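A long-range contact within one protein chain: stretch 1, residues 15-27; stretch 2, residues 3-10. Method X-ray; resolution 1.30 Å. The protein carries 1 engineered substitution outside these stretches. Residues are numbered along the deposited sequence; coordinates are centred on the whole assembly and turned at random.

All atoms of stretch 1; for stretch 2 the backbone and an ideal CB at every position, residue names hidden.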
ATOM      1  N   PRO A  15      -8.570 -12.406  -6.797  1.00 17.30           N
ATOM      2  CA  PRO A  15      -9.277 -11.130  -6.969  1.00 20.59           C
ATOM      3  C   PRO A  15     -10.761 -11.296  -7.257  1.00 26.21           C
ATOM      4  O   PRO A  15     -11.542 -10.422  -6.889  1.00 30.61           O
ATOM      5  CB  PRO A  15      -8.592 -10.508  -8.185  1.00 19.68           C
ATOM      6  CG  PRO A  15      -7.247 -11.127  -8.220  1.00 20.13           C
ATOM      7  CD  PRO A  15      -7.426 -12.532  -7.720  1.00 18.77           C
ATOM      8  N   ASP A  16     -11.137 -12.388  -7.914  1.00 26.14           N
ATOM      9  CA  ASP A  16     -12.538 -12.631  -8.245  1.00 30.65           C
ATOM     10  C   ASP A  16     -13.324 -13.068  -7.014  1.00 31.66           C
ATOM     11  O   ASP A  16     -14.483 -12.691  -6.837  1.00 35.27           O
ATOM     12  CB  ASP A  16     -12.656 -13.692  -9.342  1.00 34.06           C
ATOM     13  CG  ASP A  16     -12.134 -13.208 -10.683  1.00 39.73           C
ATOM     14  OD1 ASP A  16     -12.372 -12.029 -11.023  1.00 41.93           O
ATOM     15  OD2 ASP A  16     -11.494 -14.005 -11.403  1.00 42.02           O
ATOM     16  N   THR A  17     -12.680 -13.861  -6.164  1.00 29.39           N
ATOM     17  CA  THR A  17     -13.323 -14.406  -4.978  1.00 29.85           C
ATOM     18  C   THR A  17     -12.349 -14.389  -3.812  1.00 27.10           C
ATOM     19  O   THR A  17     -11.699 -15.396  -3.526  1.00 27.46           O
ATOM     20  CB  THR A  17     -13.785 -15.854  -5.218  1.00 33.27           C
ATOM     21  OG1 THR A  17     -14.550 -15.918  -6.429  1.00 36.07           O
ATOM     22  CG2 THR A  17     -14.630 -16.350  -4.049  1.00 33.89           C
ATOM     23  N   PRO A  18     -12.230 -13.237  -3.139  1.00 25.17           N
ATOM     24  CA  PRO A  18     -11.288 -13.155  -2.018  1.00 23.24           C
ATOM     25  C   PRO A  18     -11.644 -14.152  -0.913  1.00 19.78           C
ATOM     26  O   PRO A  18     -12.807 -14.536  -0.763  1.00 20.81           O
ATOM     27  CB  PRO A  18     -11.444 -11.712  -1.533  1.00 25.92           C
ATOM     28  CG  PRO A  18     -11.961 -10.966  -2.719  1.00 27.52           C
ATOM     29  CD  PRO A  18     -12.849 -11.936  -3.443  1.00 26.31           C
ATOM     30  N   ARG A  19     -10.638 -14.566  -0.150  1.00 16.48           N
ATOM     31  CA  ARG A  19     -10.807 -15.614   0.848  1.00 15.13           C
ATOM     32  C   ARG A  19     -11.812 -15.222   1.926  1.00 15.24           C
ATOM     33  O   ARG A  19     -11.669 -14.187   2.581  1.00 16.05           O
ATOM     34  CB  ARG A  19      -9.460 -15.975   1.470  1.00 13.84           C
ATOM     35  CG  ARG A  19      -9.557 -17.089   2.487  1.00 15.02           C
ATOM     36  CD  ARG A  19      -8.200 -17.632   2.844  1.00 16.40           C
ATOM     37  NE  ARG A  19      -7.290 -16.620   3.368  1.00 17.05           N
ATOM     38  CZ  ARG A  19      -7.084 -16.390   4.662  1.00 18.06           C
ATOM     39  NH1 ARG A  19      -7.754 -17.086   5.577  1.00 19.45           N
ATOM     40  NH2 ARG A  19      -6.208 -15.462   5.039  1.00 16.35           N
ATOM     41  N   VAL A  20     -12.819 -16.072   2.109  1.00 16.00           N
ATOM     42  CA  VAL A  20     -13.983 -15.756   2.930  1.00 17.39           C
ATOM     43  C   VAL A  20     -13.650 -15.530   4.408  1.00 16.22           C
ATOM     44  O   VAL A  20     -14.330 -14.763   5.090  1.00 16.22           O
ATOM     45  CB  VAL A  20     -15.055 -16.867   2.798  1.00 20.46           C
ATOM     46  CG1 VAL A  20     -14.610 -18.124   3.519  1.00 23.45           C
ATOM     47  CG2 VAL A  20     -16.392 -16.404   3.339  1.00 22.82           C
ATOM     48  N   ASP A  21     -12.609 -16.190   4.904  1.00 15.53           N
ATOM     49  CA  ASP A  21     -12.257 -16.073   6.324  1.00 16.31           C
ATOM     50  C   ASP A  21     -10.977 -15.277   6.567  1.00 16.64           C
ATOM     51  O   ASP A  21     -10.336 -15.427   7.604  1.00 16.74           O
ATOM     52  CB  ASP A  21     -12.169 -17.456   6.994  1.00 19.00           C
ATOM     53  CG  ASP A  21     -11.044 -18.312   6.441  1.00 22.08           C
ATOM     54  OD1 ASP A  21     -10.542 -18.020   5.337  1.00 20.47           O
ATOM     55  OD2 ASP A  21     -10.653 -19.284   7.116  1.00 26.23           O
ATOM     56  N   LYS A  22     -10.611 -14.417   5.622  1.00 15.96           N
ATOM     57  CA  LYS A  22      -9.328 -13.728   5.730  1.00 16.42           C
ATOM     58  C   LYS A  22      -9.301 -12.711   6.875  1.00 16.23           C
ATOM     59  O   LYS A  22      -8.226 -12.305   7.316  1.00 17.82           O
ATOM     60  CB  LYS A  22      -8.932 -13.081   4.399  1.00 19.04           C
ATOM     61  CG  LYS A  22      -9.716 -11.850   4.041  1.00 21.55           C
ATOM     62  CD  LYS A  22      -9.390 -11.393   2.634  1.00 21.59           C
ATOM     63  CE  LYS A  22      -7.931 -10.994   2.495  1.00 20.72           C
ATOM     64  NZ  LYS A  22      -7.661 -10.523   1.100  1.00 17.67           N
ATOM     65  N   ASP A  23     -10.473 -12.315   7.369  1.00 17.35           N
ATOM     66  CA  ASP A  23     -10.522 -11.401   8.507  1.00 19.42           C
ATOM     67  C   ASP A  23      -9.858 -11.966   9.762  1.00 20.51           C
ATOM     68  O   ASP A  23      -9.395 -11.217  10.632  1.00 21.42           O
ATOM     69  CB  ASP A  23     -11.958 -11.017   8.846  1.00 23.57           C
ATOM     70  CG  ASP A  23     -12.028 -10.097  10.039  1.00 30.85           C
ATOM     71  OD1 ASP A  23     -11.556  -8.946   9.913  1.00 31.09           O
ATOM     72  OD2 ASP A  23     -12.524 -10.530  11.102  1.00 36.76           O
ATOM     73  N   THR A  24      -9.831 -13.290   9.856  1.00 17.87           N
ATOM     74  CA  THR A  24      -9.286 -13.965  11.018  1.00 18.54           C
ATOM     75  C   THR A  24      -7.771 -14.041  10.909  1.00 16.20           C
ATOM     76  O   THR A  24      -7.238 -14.575   9.928  1.00 17.04           O
ATOM     77  CB  THR A  24      -9.851 -15.381  11.122  1.00 19.93           C
ATOM     78  OG1 THR A  24     -11.270 -15.314  11.301  1.00 23.29           O
ATOM     79  CG2 THR A  24      -9.228 -16.113  12.293  1.00 21.62           C
ATOM     80  N   PRO A  25      -7.056 -13.481  11.897  1.00 16.53           N
ATOM     81  CA  PRO A  25      -5.595 -13.594  11.849  1.00 16.84           C
ATOM     82  C   PRO A  25      -5.149 -15.051  11.914  1.00 16.73           C
ATOM     83  O   PRO A  25      -5.728 -15.853  12.648  1.00 18.23           O
ATOM     84  CB  PRO A  25      -5.139 -12.835  13.099  1.00 17.62           C
ATOM     85  CG  PRO A  25      -6.262 -11.892  13.400  1.00 19.44           C
ATOM     86  CD  PRO A  25      -7.511 -12.635  13.013  1.00 17.58           C
ATOM     87  N   VAL A  26      -4.137 -15.386  11.126  1.00 14.46           N
ATOM     88  CA  VAL A  26      -3.563 -16.724  11.135  1.00 13.66           C
ATOM     89  C   VAL A  26      -2.515 -16.804  12.240  1.00 12.93           C
ATOM     90  O   VAL A  26      -1.642 -15.933  12.355  1.00 12.68           O
ATOM     91  CB  VAL A  26      -2.933 -17.071   9.769  1.00 14.12           C
ATOM     92  CG1 VAL A  26      -2.142 -18.372   9.852  1.00 14.63           C
ATOM     93  CG2 VAL A  26      -4.010 -17.149   8.692  1.00 16.87           C
ATOM     94  N   ASN A  27      -2.617 -17.843  13.058  1.00 12.61           N
ATOM     95  CA  ASN A  27      -1.710 -18.044  14.178  1.00 12.06           C
ATOM     96  C   ASN A  27      -0.308 -18.441  13.732  1.00 11.04           C
ATOM     97  O   ASN A  27      -0.134 -19.357  12.923  1.00 13.64           O
ATOM     98  CB  ASN A  27      -2.266 -19.114  15.114  1.00 14.35           C
ATOM     99  CG  ASN A  27      -1.498 -19.204  16.416  1.00 15.33           C
ATOM    100  OD1 ASN A  27      -0.927 -18.220  16.882  1.00 16.12           O
ATOM    101  ND2 ASN A  27      -1.488 -20.388  17.017  1.00 15.74           N
ATOM    102  N   UNK A   3      -9.002  -2.781 -13.349  1.00 13.15           N
ATOM    103  CA  UNK A   3      -8.189  -3.894 -12.859  1.00 12.09           C
ATOM    104  C   UNK A   3      -8.721  -4.360 -11.502  1.00 13.52           C
ATOM    105  O   UNK A   3      -9.466  -3.621 -10.851  1.00 14.47           O
ATOM    106  CB  UNK A   3      -6.718  -3.487 -12.750  1.00 12.09           C
ATOM    107  N   UNK A   4      -8.369  -5.578 -11.104  1.00 13.35           N
ATOM    108  CA  UNK A   4      -8.804  -6.137  -9.826  1.00 13.23           C
ATOM    109  C   UNK A   4      -7.594  -6.666  -9.085  1.00 12.51           C
ATOM    110  O   UNK A   4      -6.616  -7.062  -9.709  1.00 13.43           O
ATOM    111  CB  UNK A   4      -9.843  -7.242 -10.026  1.00 13.23           C
ATOM    112  N   UNK A   5      -7.657  -6.681  -7.759  1.00 10.80           N
ATOM    113  CA  UNK A   5      -6.507  -7.098  -6.961  1.00 11.07           C
ATOM    114  C   UNK A   5      -6.919  -7.827  -5.695  1.00 10.21           C
ATOM    115  O   UNK A   5      -8.000  -7.593  -5.161  1.00 12.36           O
ATOM    116  CB  UNK A   5      -5.650  -5.883  -6.598  1.00 11.07           C
ATOM    117  N   UNK A   6      -6.056  -8.723  -5.238  1.00 10.02           N
ATOM    118  CA  UNK A   6      -6.231  -9.329  -3.934  1.00 10.81           C
ATOM    119  C   UNK A   6      -4.858  -9.587  -3.329  1.00 10.74           C
ATOM    120  O   UNK A   6      -3.872  -9.783  -4.052  1.00 11.62           O
ATOM    121  CB  UNK A   6      -7.044 -10.621  -4.030  1.00 10.81           C
ATOM    122  N   UNK A   7      -4.799  -9.563  -2.004  1.00 11.05           N
ATOM    123  CA  UNK A   7      -3.587  -9.900  -1.291  1.00 11.91           C
ATOM    124  C   UNK A   7      -3.907 -10.937  -0.229  1.00 11.00           C
ATOM    125  O   UNK A   7      -4.882 -10.800   0.507  1.00 12.56           O
ATOM    126  CB  UNK A   7      -2.952  -8.655  -0.669  1.00 11.91           C
ATOM    127  N   UNK A   8      -3.081 -11.972  -0.139  1.00 11.27           N
ATOM    128  CA  UNK A   8      -3.292 -12.986   0.886  1.00 10.42           C
ATOM    129  C   UNK A   8      -2.013 -13.791   1.072  1.00 10.33           C
ATOM    130  O   UNK A   8      -0.983 -13.497   0.462  1.00 11.94           O
ATOM    131  CB  UNK A   8      -4.460 -13.903   0.517  1.00 10.42           C
ATOM    132  N   UNK A   9      -2.082 -14.798   1.924  1.00 11.69           N
ATOM    133  CA  UNK A   9      -0.960 -15.712   2.075  1.00 11.49           C
ATOM    134  C   UNK A   9      -0.813 -16.571   0.823  1.00 11.86           C
ATOM    135  O   UNK A   9      -1.729 -16.647  -0.002  1.00 12.87           O
ATOM    136  CB  UNK A   9      -1.143 -16.592   3.313  1.00 11.49           C
ATOM    137  N   UNK A  10       0.354 -17.189   0.673  1.00 11.98           N
ATOM    138  CA  UNK A  10       0.654 -18.027  -0.487  1.00 14.58           C
ATOM    139  C   UNK A  10      -0.482 -18.998  -0.817  1.00 15.85           C
ATOM    140  O   UNK A  10      -0.957 -19.732   0.056  1.00 17.52           O
ATOM    141  CB  UNK A  10       1.945 -18.810  -0.241  1.00 14.58           C
TER

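Position 3 offers little evidence: nothing of stretch 1 lies within 5.5 Å of its ideal CB, and phi/psi of -69/161 admits most residues, proline included. The deposited residue is P3, which makes no contact here.

At position 4 the strand is extended (-129/152) and CA-to-CB points toward stretch 1, with the ideal CB 4.0 Å from P15 CB. To one side of that ring, about 5.5 Å from the ideal CB, is D16 OD1. A long side chain, aliphatic or basic, would suit. It is K4: its CB packs 3.9 Å from P15 CB, and its chain brings CE within 3.1 Å of D16 OD1. The salt bridge from K4 NZ to D16 OD1 is long, at 3.9 Å; water 1 sits beside the pair, 3.0 Å from D16 OD1 and 3.2 Å from K4 NZ, the latter bond weak.

Position 5 points away, as strand alternation predicts, so stretch 1 scarcely constrains it; the extended backbone (-146/151) accepts many residues, beta-branched ones among them. I5 is found, its backbone N 4.0 Å from P15 CB.

At position 6 CA-to-CB turns toward stretch 1 again. The ideal CB is 3.6 Å from P15 N, 5.1 Å from P18 CG and 5.2 Å from K22 NZ. The close proline leaves little room beside the CB, while the ammonium calls for an acceptor: Asp or Asn would fit. D6 places OD1 2.9 Å from K22 NZ in a salt bridge, and its OD2 accepts from water 2 at 2.7 Å.

Position 7 points away, and stretch 1 sets no preference for its side chain, although its backbone matters: K22 NZ donates to the carbonyl O at 2.9 Å, a bond available to any residue. K7 is deposited, its side chain bonded covalently to a group elsewhere in the structure.

Position 8 faces two cations, its ideal CB lying 4.7 Å from K22 NZ and 4.8 Å from R19 NE. An acid is favoured; Asp reaches easily, and Glu or an amide is conceivable. D8 meets the guanidinium edge with both oxygens: R19 NE to OD2 is 2.8 Å and R19 NH2 to OD1 2.9 Å, each with an N-H...O angle of 158°. Water 2 ties the cluster together, donating to D6 OD2 and D8 OD2 and accepting from R19 N and K22 NZ.

Position 9 points toward stretch 1, 5.5 Å from R19 NH2 at its ideal CB, with V26 farther off. A large apolar side chain, aromatic or Met, could span that gap. F9 does: CE1 lies 3.4 Å from V26 CG2, and CD1 3.7 Å from R19 NH2.

Position 10 is out of reach and unconstrained; K10 makes no contact.

Stretch 2 3-10: PKIDKDFK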
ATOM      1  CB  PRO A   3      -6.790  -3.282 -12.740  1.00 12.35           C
ATOM      2  CG  PRO A   3      -7.000  -1.806 -12.587  1.00 13.05           C
ATOM      3  CD  PRO A   3      -8.339  -1.472 -13.200  1.00 12.95           C
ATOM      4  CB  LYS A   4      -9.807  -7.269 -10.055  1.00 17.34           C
ATOM      5  CG  LYS A   4     -11.087  -6.828 -10.759  1.00 23.12           C
ATOM      6  CD  LYS A   4     -12.097  -7.967 -10.853  1.00 30.99           C
ATOM      7  CE  LYS A   4     -11.539  -9.146 -11.629  1.00 37.29           C
ATOM      8  NZ  LYS A   4     -11.301  -8.823 -13.060  1.00 40.48           N
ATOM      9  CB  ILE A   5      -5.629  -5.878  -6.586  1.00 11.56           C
ATOM     10  CG1 ILE A   5      -4.286  -6.313  -5.996  1.00 11.04           C
ATOM     11  CG2 ILE A   5      -6.375  -4.945  -5.640  1.00 12.25           C
ATOM     12  CD1 ILE A   5      -3.274  -5.194  -5.956  1.00 12.23           C
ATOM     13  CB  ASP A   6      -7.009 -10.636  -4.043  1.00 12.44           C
ATOM     14  CG  ASP A   6      -7.417 -11.181  -2.681  1.00 14.38           C
ATOM     15  OD1 ASP A   6      -7.704 -10.378  -1.759  1.00 16.14           O
ATOM     16  OD2 ASP A   6      -7.450 -12.419  -2.527  1.00 17.14           O
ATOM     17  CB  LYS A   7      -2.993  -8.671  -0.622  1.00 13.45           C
ATOM     18  CG  LYS A   7      -1.756  -9.017   0.149  1.00 16.31           C
ATOM     19  CD  LYS A   7      -1.203  -7.863   0.905  1.00 19.03           C
ATOM     20  CE  LYS A   7       0.094  -8.307   1.518  1.00 21.72           C
ATOM     21  NZ  LYS A   7       0.873  -7.152   1.948  1.00 24.85           N
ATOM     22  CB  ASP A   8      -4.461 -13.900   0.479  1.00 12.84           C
ATOM     23  CG  ASP A   8      -5.249 -14.435   1.673  1.00 14.23           C
ATOM     24  OD1 ASP A   8      -4.678 -14.598   2.773  1.00 14.13           O
ATOM     25  OD2 ASP A   8      -6.460 -14.695   1.499  1.00 14.95           O
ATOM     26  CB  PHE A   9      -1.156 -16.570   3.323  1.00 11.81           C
ATOM     27  CG  PHE A   9      -1.352 -15.759   4.569  1.00 12.36           C
ATOM     28  CD1 PHE A   9      -2.550 -15.798   5.268  1.00 13.24           C
ATOM     29  CD2 PHE A   9      -0.342 -14.923   5.021  1.00 13.35           C
ATOM     30  CE1 PHE A   9      -2.728 -15.023   6.403  1.00 13.92           C
ATOM     31  CE2 PHE A   9      -0.515 -14.157   6.162  1.00 13.98           C
ATOM     32  CZ  PHE A   9      -1.716 -14.207   6.852  1.00 14.52           C
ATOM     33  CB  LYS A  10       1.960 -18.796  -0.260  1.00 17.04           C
ATOM     34  CG  LYS A  10       2.284 -19.817  -1.336  1.00 21.18           C
ATOM     35  CD  LYS A  10       3.674 -20.394  -1.114  1.00 26.80           C
ATOM     36  CE  LYS A  10       4.073 -21.342  -2.230  1.00 33.20           C
ATOM     37  NZ  LYS A  10       3.194 -22.542  -2.269  1.00 38.20           N
TER
HETATM   38  O   HOH W   1     -11.849 -11.880 -13.991  1.00 44.65           O
HETATM   39  O   HOH W   2      -8.141 -13.156  -0.034  1.00 16.78           O
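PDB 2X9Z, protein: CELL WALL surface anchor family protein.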